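Long-range contacts in histidine-containing phosphotransfer protein (Zea mays, PDB 1WN0), which probably relays phosphoryl groups from cytokinin sensor histidine kinases to response regulators in the plant's multistep His-to-Asp phosphorelay: residues L22-F27 and G90-K95; S59-L64 and A77-L82. All coordinates share one frame; numbering follows the deposited sequence.

The two contacts lie on opposite sides of the centre of this all-helical chain, about 19 Å apart between their centres. Interaction 1 joins residues 22-27, at the start of helix 25-34, to residues 90-95, at the start of helix 92-99. Between them along the chain come both segments of interaction 2: residues 59-64 near the end of helix 42-64, then residues 77-82 within helix 72-88. That last helix ties the two together, since it ends just before Gly-90. Interaction 1 therefore sits at the turn where helix 72-88 stops, while interaction 2 packs its flank into the bundle and leaves the predicted phosphohistidine, His-80, at the surface.

Interaction 1: residues L22-F27 and G90-K95; sequences LVDEQF and GAQKVK
A Schellman motif with Gly-90 as its C-prime residue ends helix 72-88, and the carbonyl of this glycine reaches across to Asp-24. Asp-24 N donates to Gly-90 O at 3.1 Å with an angle of 155° at the hydrogen, and the donor sits 15° out of the carbonyl plane. The same oxygen also meets Val-23 CA, 3.3 Å away, in a CA-H...O contact. Gly-90 lies so close to the Asp-24 carboxylate, its CA 3.5 Å from Asp-24 OD2, that a CB would collide with OD2 and with Phe-27 N; its positive phi suits a glycine as well. Two helix starts come together here, Asp-24 being the N-cap of helix 25-34 and Ala-91 that of helix 92-99. With CG between the backbone N and the carbonyl carbon (chi1 70°), Asp-24 brings OD2 back to cap Gln-26 N through a weak bond of 2.9 Å, while its OD1 lies 3.8 Å from Gln-92 CB. Farther along, a water links the segments, giving a hydrogen to Leu-22 O at 2.6 Å and accepting one from Lys-93 N at 2.9 Å. Leu-22 CD2 rests obliquely against Lys-93 CD, 4.1 Å away. Around these turns Ala-91 packs on Leu-127 of helix 110-138, and Val-23 on Met-17 and Phe-18 of helix 10-19.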
loop_
_atom_site.group_PDB
_atom_site.type_symbol
_atom_site.label_atom_id
_atom_site.label_comp_id
_atom_site.label_asym_id
_atom_site.label_seq_id
_atom_site.Cartn_x
_atom_site.Cartn_y
_atom_site.Cartn_z
ATOM N N LEU A 22 -8.207 -2.636 -6.749
ATOM C CA LEU A 22 -6.997 -2.661 -5.877
ATOM C C LEU A 22 -5.837 -1.849 -6.457
ATOM O O LEU A 22 -5.048 -1.220 -5.702
ATOM C CB LEU A 22 -6.515 -4.050 -5.615
ATOM C CG LEU A 22 -7.573 -5.016 -5.033
ATOM C CD1 LEU A 22 -6.952 -6.248 -4.590
ATOM C CD2 LEU A 22 -8.490 -4.461 -3.963
ATOM N N VAL A 23 -5.779 -1.825 -7.787
ATOM C CA VAL A 23 -4.794 -1.059 -8.481
ATOM C C VAL A 23 -5.503 -0.230 -9.506
ATOM O O VAL A 23 -6.475 -0.682 -10.064
ATOM C CB VAL A 23 -3.633 -1.939 -9.094
ATOM C CG1 VAL A 23 -2.806 -2.637 -7.987
ATOM C CG2 VAL A 23 -4.133 -2.949 -10.164
ATOM N N ASP A 24 -5.024 0.988 -9.745
ATOM C CA ASP A 24 -5.570 1.903 -10.785
ATOM C C ASP A 24 -4.683 1.890 -12.131
ATOM O O ASP A 24 -3.782 1.081 -12.280
ATOM C CB ASP A 24 -5.738 3.299 -10.174
ATOM C CG ASP A 24 -4.392 4.001 -9.889
ATOM O OD1 ASP A 24 -4.347 4.913 -9.021
ATOM O OD2 ASP A 24 -3.307 3.685 -10.403
ATOM N N GLU A 25 -4.938 2.808 -13.055
ATOM C CA GLU A 25 -4.104 3.058 -14.259
ATOM C C GLU A 25 -2.588 3.311 -14.074
ATOM O O GLU A 25 -1.796 2.960 -14.921
ATOM C CB GLU A 25 -4.699 4.256 -15.083
ATOM C CG GLU A 25 -4.865 5.558 -14.256
ATOM C CD GLU A 25 -4.418 6.886 -14.964
ATOM O OE1 GLU A 25 -4.456 7.985 -14.236
ATOM O OE2 GLU A 25 -4.033 6.818 -16.222
ATOM N N GLN A 26 -2.128 3.936 -13.025
ATOM C CA GLN A 26 -0.687 3.940 -12.937
ATOM C C GLN A 26 -0.161 2.500 -12.938
ATOM O O GLN A 26 0.782 2.233 -13.679
ATOM C CB GLN A 26 -0.048 4.703 -11.763
ATOM C CG GLN A 26 1.336 4.031 -11.320
ATOM C CD GLN A 26 2.642 4.670 -11.843
ATOM O OE1 GLN A 26 3.387 4.125 -12.816
ATOM N NE2 GLN A 26 3.041 5.764 -11.074
ATOM N N PHE A 27 -0.743 1.583 -12.140
ATOM C CA PHE A 27 -0.256 0.225 -12.146
ATOM C C PHE A 27 -0.180 -0.382 -13.528
ATOM O O PHE A 27 0.757 -1.108 -13.824
ATOM C CB PHE A 27 -1.007 -0.713 -11.170
ATOM C CG PHE A 27 -0.411 -2.106 -11.166
ATOM C CD1 PHE A 27 -1.004 -3.130 -11.903
ATOM C CD2 PHE A 27 0.820 -2.333 -10.582
ATOM C CE1 PHE A 27 -0.433 -4.397 -11.962
ATOM C CE2 PHE A 27 1.426 -3.582 -10.657
ATOM C CZ PHE A 27 0.794 -4.625 -11.350
ATOM N N GLY A 90 0.398 2.402 -7.644
ATOM C CA GLY A 90 -1.023 2.625 -7.911
ATOM C C GLY A 90 -1.971 1.863 -6.971
ATOM O O GLY A 90 -3.129 1.601 -7.362
ATOM N N ALA A 91 -1.540 1.557 -5.716
ATOM C CA ALA A 91 -2.471 0.915 -4.703
ATOM C C ALA A 91 -3.499 1.973 -4.170
ATOM O O ALA A 91 -3.368 2.558 -3.061
ATOM C CB ALA A 91 -1.623 0.399 -3.550
ATOM N N GLN A 92 -4.435 2.294 -4.993
ATOM C CA GLN A 92 -5.266 3.424 -4.817
ATOM C C GLN A 92 -6.134 3.327 -3.544
ATOM O O GLN A 92 -6.454 4.314 -2.972
ATOM C CB GLN A 92 -6.243 3.586 -6.025
ATOM C CG GLN A 92 -6.920 4.959 -6.090
ATOM C CD GLN A 92 -8.389 5.029 -5.408
ATOM O OE1 GLN A 92 -8.875 6.149 -4.983
ATOM N NE2 GLN A 92 -9.082 3.890 -5.368
ATOM N N LYS A 93 -6.575 2.172 -3.150
ATOM C CA LYS A 93 -7.476 2.118 -1.992
ATOM C C LYS A 93 -6.620 2.379 -0.737
ATOM O O LYS A 93 -6.958 3.160 0.127
ATOM C CB LYS A 93 -8.229 0.789 -1.969
ATOM C CG LYS A 93 -9.297 0.630 -3.085
ATOM C CD LYS A 93 -10.041 -0.776 -3.016
ATOM C CE LYS A 93 -11.249 -0.906 -4.067
ATOM N NZ LYS A 93 -12.273 0.253 -4.183
ATOM N N VAL A 94 -5.439 1.798 -0.681
ATOM C CA VAL A 94 -4.467 2.160 0.433
ATOM C C VAL A 94 -4.138 3.620 0.474
ATOM O O VAL A 94 -4.248 4.265 1.563
ATOM C CB VAL A 94 -3.129 1.321 0.258
ATOM C CG1 VAL A 94 -2.153 1.561 1.341
ATOM C CG2 VAL A 94 -3.473 -0.200 0.213
ATOM N N LYS A 95 -3.767 4.196 -0.700
ATOM C CA LYS A 95 -3.405 5.642 -0.774
ATOM C C LYS A 95 -4.566 6.463 -0.267
ATOM O O LYS A 95 -4.396 7.324 0.626
ATOM C CB LYS A 95 -3.078 6.071 -2.238
ATOM C CG LYS A 95 -2.664 7.503 -2.552
ATOM C CD LYS A 95 -2.695 7.643 -4.117
ATOM C CE LYS A 95 -2.247 8.998 -4.820
ATOM N NZ LYS A 95 -1.637 8.981 -6.445
HETATM O O HOH W 1 -5.180 -0.368 -3.207
#

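Interaction 2: residues S59-L64 and A77-L82; sequences SELAAL and AYVHQL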
loop_
_atom_site.group_PDB
_atom_site.type_symbol
_atom_site.label_atom_id
_atom_site.label_comp_id
_atom_site.label_asym_id
_atom_site.label_seq_id
_atom_site.Cartn_x
_atom_site.Cartn_y
_atom_site.Cartn_z
ATOM N N SER A 59 3.463 -1.845 10.874
ATOM C CA SER A 59 3.963 -2.205 12.212
ATOM C C SER A 59 4.440 -1.105 13.024
ATOM O O SER A 59 4.105 -1.081 14.230
ATOM C CB SER A 59 5.092 -3.326 12.240
ATOM O OG SER A 59 4.654 -4.143 11.166
ATOM N N GLU A 60 5.249 -0.208 12.456
ATOM C CA GLU A 60 5.567 0.964 13.251
ATOM C C GLU A 60 4.306 1.798 13.660
ATOM O O GLU A 60 4.194 2.253 14.807
ATOM C CB GLU A 60 6.572 1.838 12.485
ATOM C CG GLU A 60 7.834 1.054 12.115
ATOM C CD GLU A 60 8.815 1.757 11.106
ATOM O OE1 GLU A 60 8.321 2.581 10.249
ATOM O OE2 GLU A 60 10.077 1.453 11.169
ATOM N N LEU A 61 3.356 2.016 12.725
ATOM C CA LEU A 61 2.155 2.768 13.118
ATOM C C LEU A 61 1.399 2.114 14.303
ATOM O O LEU A 61 0.841 2.821 15.116
ATOM C CB LEU A 61 1.167 2.920 11.919
ATOM C CG LEU A 61 1.675 3.970 10.974
ATOM C CD1 LEU A 61 1.017 3.973 9.666
ATOM C CD2 LEU A 61 1.520 5.309 11.557
ATOM N N ALA A 62 1.321 0.773 14.301
ATOM C CA ALA A 62 0.579 0.020 15.299
ATOM C C ALA A 62 1.223 0.249 16.648
ATOM O O ALA A 62 0.532 0.470 17.566
ATOM C CB ALA A 62 0.611 -1.479 15.036
ATOM N N ALA A 63 2.569 0.179 16.731
ATOM C CA ALA A 63 3.292 0.431 17.992
ATOM C C ALA A 63 3.103 1.874 18.358
ATOM O O ALA A 63 2.723 2.232 19.507
ATOM C CB ALA A 63 4.848 0.033 17.887
ATOM N N LEU A 64 3.223 2.780 17.402
ATOM C CA LEU A 64 3.046 4.209 17.908
ATOM C C LEU A 64 1.660 4.454 18.527
ATOM O O LEU A 64 1.493 5.148 19.561
ATOM C CB LEU A 64 3.204 5.245 16.778
ATOM C CG LEU A 64 4.573 5.904 16.460
ATOM C CD1 LEU A 64 5.762 5.613 17.274
ATOM C CD2 LEU A 64 4.852 5.852 14.984
ATOM N N ALA A 77 3.780 11.644 9.751
ATOM C CA ALA A 77 4.947 11.397 8.827
ATOM C C ALA A 77 5.007 9.891 8.320
ATOM O O ALA A 77 5.302 9.639 7.085
ATOM C CB ALA A 77 6.320 11.896 9.522
ATOM N N TYR A 78 4.700 8.873 9.200
ATOM C CA TYR A 78 4.706 7.446 8.732
ATOM C C TYR A 78 3.640 7.220 7.708
ATOM O O TYR A 78 3.878 6.657 6.639
ATOM C CB TYR A 78 4.673 6.379 9.860
ATOM C CG TYR A 78 5.989 6.083 10.508
ATOM C CD1 TYR A 78 7.011 5.539 9.784
ATOM C CD2 TYR A 78 6.193 6.303 11.859
ATOM C CE1 TYR A 78 8.261 5.266 10.374
ATOM C CE2 TYR A 78 7.407 6.090 12.441
ATOM C CZ TYR A 78 8.442 5.591 11.697
ATOM O OH TYR A 78 9.662 5.379 12.202
ATOM N N VAL A 79 2.455 7.775 7.937
ATOM C CA VAL A 79 1.406 7.662 6.925
ATOM C C VAL A 79 1.787 8.293 5.658
ATOM O O VAL A 79 1.445 7.761 4.570
ATOM C CB VAL A 79 0.007 8.247 7.422
ATOM C CG1 VAL A 79 -1.097 8.305 6.387
ATOM C CG2 VAL A 79 -0.527 7.415 8.548
ATOM N N HIS A 80 2.351 9.476 5.729
ATOM C CA HIS A 80 2.830 10.153 4.524
ATOM C C HIS A 80 3.801 9.284 3.656
ATOM O O HIS A 80 3.586 9.140 2.446
ATOM C CB HIS A 80 3.471 11.582 4.868
ATOM C CG HIS A 80 3.942 12.337 3.659
ATOM N ND1 HIS A 80 3.059 12.907 2.747
ATOM C CD2 HIS A 80 5.206 12.595 3.184
ATOM C CE1 HIS A 80 3.758 13.446 1.749
ATOM N NE2 HIS A 80 5.057 13.279 1.995
ATOM N N GLN A 81 4.729 8.564 4.308
ATOM C CA GLN A 81 5.514 7.539 3.649
ATOM C C GLN A 81 4.688 6.417 3.099
ATOM O O GLN A 81 5.033 5.885 2.029
ATOM C CB GLN A 81 6.570 6.926 4.553
ATOM C CG GLN A 81 7.509 7.955 5.332
ATOM C CD GLN A 81 8.467 7.225 6.380
ATOM O OE1 GLN A 81 8.744 6.017 6.254
ATOM N NE2 GLN A 81 8.952 7.979 7.415
ATOM N N LEU A 82 3.656 5.968 3.829
ATOM C CA LEU A 82 2.859 4.868 3.305
ATOM C C LEU A 82 2.102 5.314 2.073
ATOM O O LEU A 82 1.899 4.501 1.103
ATOM C CB LEU A 82 1.904 4.311 4.378
ATOM C CG LEU A 82 0.898 3.266 4.018
ATOM C CD1 LEU A 82 1.622 2.121 3.380
ATOM C CD2 LEU A 82 0.220 2.788 5.159
#
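Segments 59-64 of helix 42-64 and 77-82 of helix 72-88 run nearly antiparallel, their N-to-C directions 160° apart and their axes 10.3 Å from each other at closest approach. The backbones come nearest at Leu-61 and Tyr-78, whose CA atoms are 6.9 Å apart. Tyr-78 takes part in three of the four residue contacts. Its CG stands anti to the carbonyl carbon (chi1 -81°), which carries the ring across to residues 59-64. Glu-60 approaches one face of that ring: its CB lies 4.2 Å from the centroid of the Tyr-78 ring and almost on the normal, a CH-pi contact. The Glu-60 chain then runs on, extended, roughly at a right angle to the tyrosine side chain. Its carboxylate oxygen OE1 lies over the same face, too near the ring in the model, so its exact placing is doubtful; Arg-56 offers that oxygen a long, weak ion pair. Leu-64 meets the ring obliquely, CD2 lying 3.4 Å from Tyr-78 CD2. Deeper in, the side chains of Leu-61 and Tyr-78 lie alongside, pointing opposite ways, with Leu-61 CD2 3.7 Å from Tyr-78 CB. The other branch tip of Leu-61, CD1, crosses over to Val-79 CG2 at 3.9 Å. An alanine in place of Tyr-78 would probably leave Glu-60 CB and Leu-64 CD2 without the ring they pack on and open a gap between the helices. Val-79 also touches Phe-101 of helix 101-106, and Leu-61 touches Leu-117 of helix 110-138. His-80, the predicted phosphorylation site, takes no part in this packing and is exposed, as expected of the four-helix bundle of an HPt domain, where the active histidine projects from a helix flank to meet partner proteins.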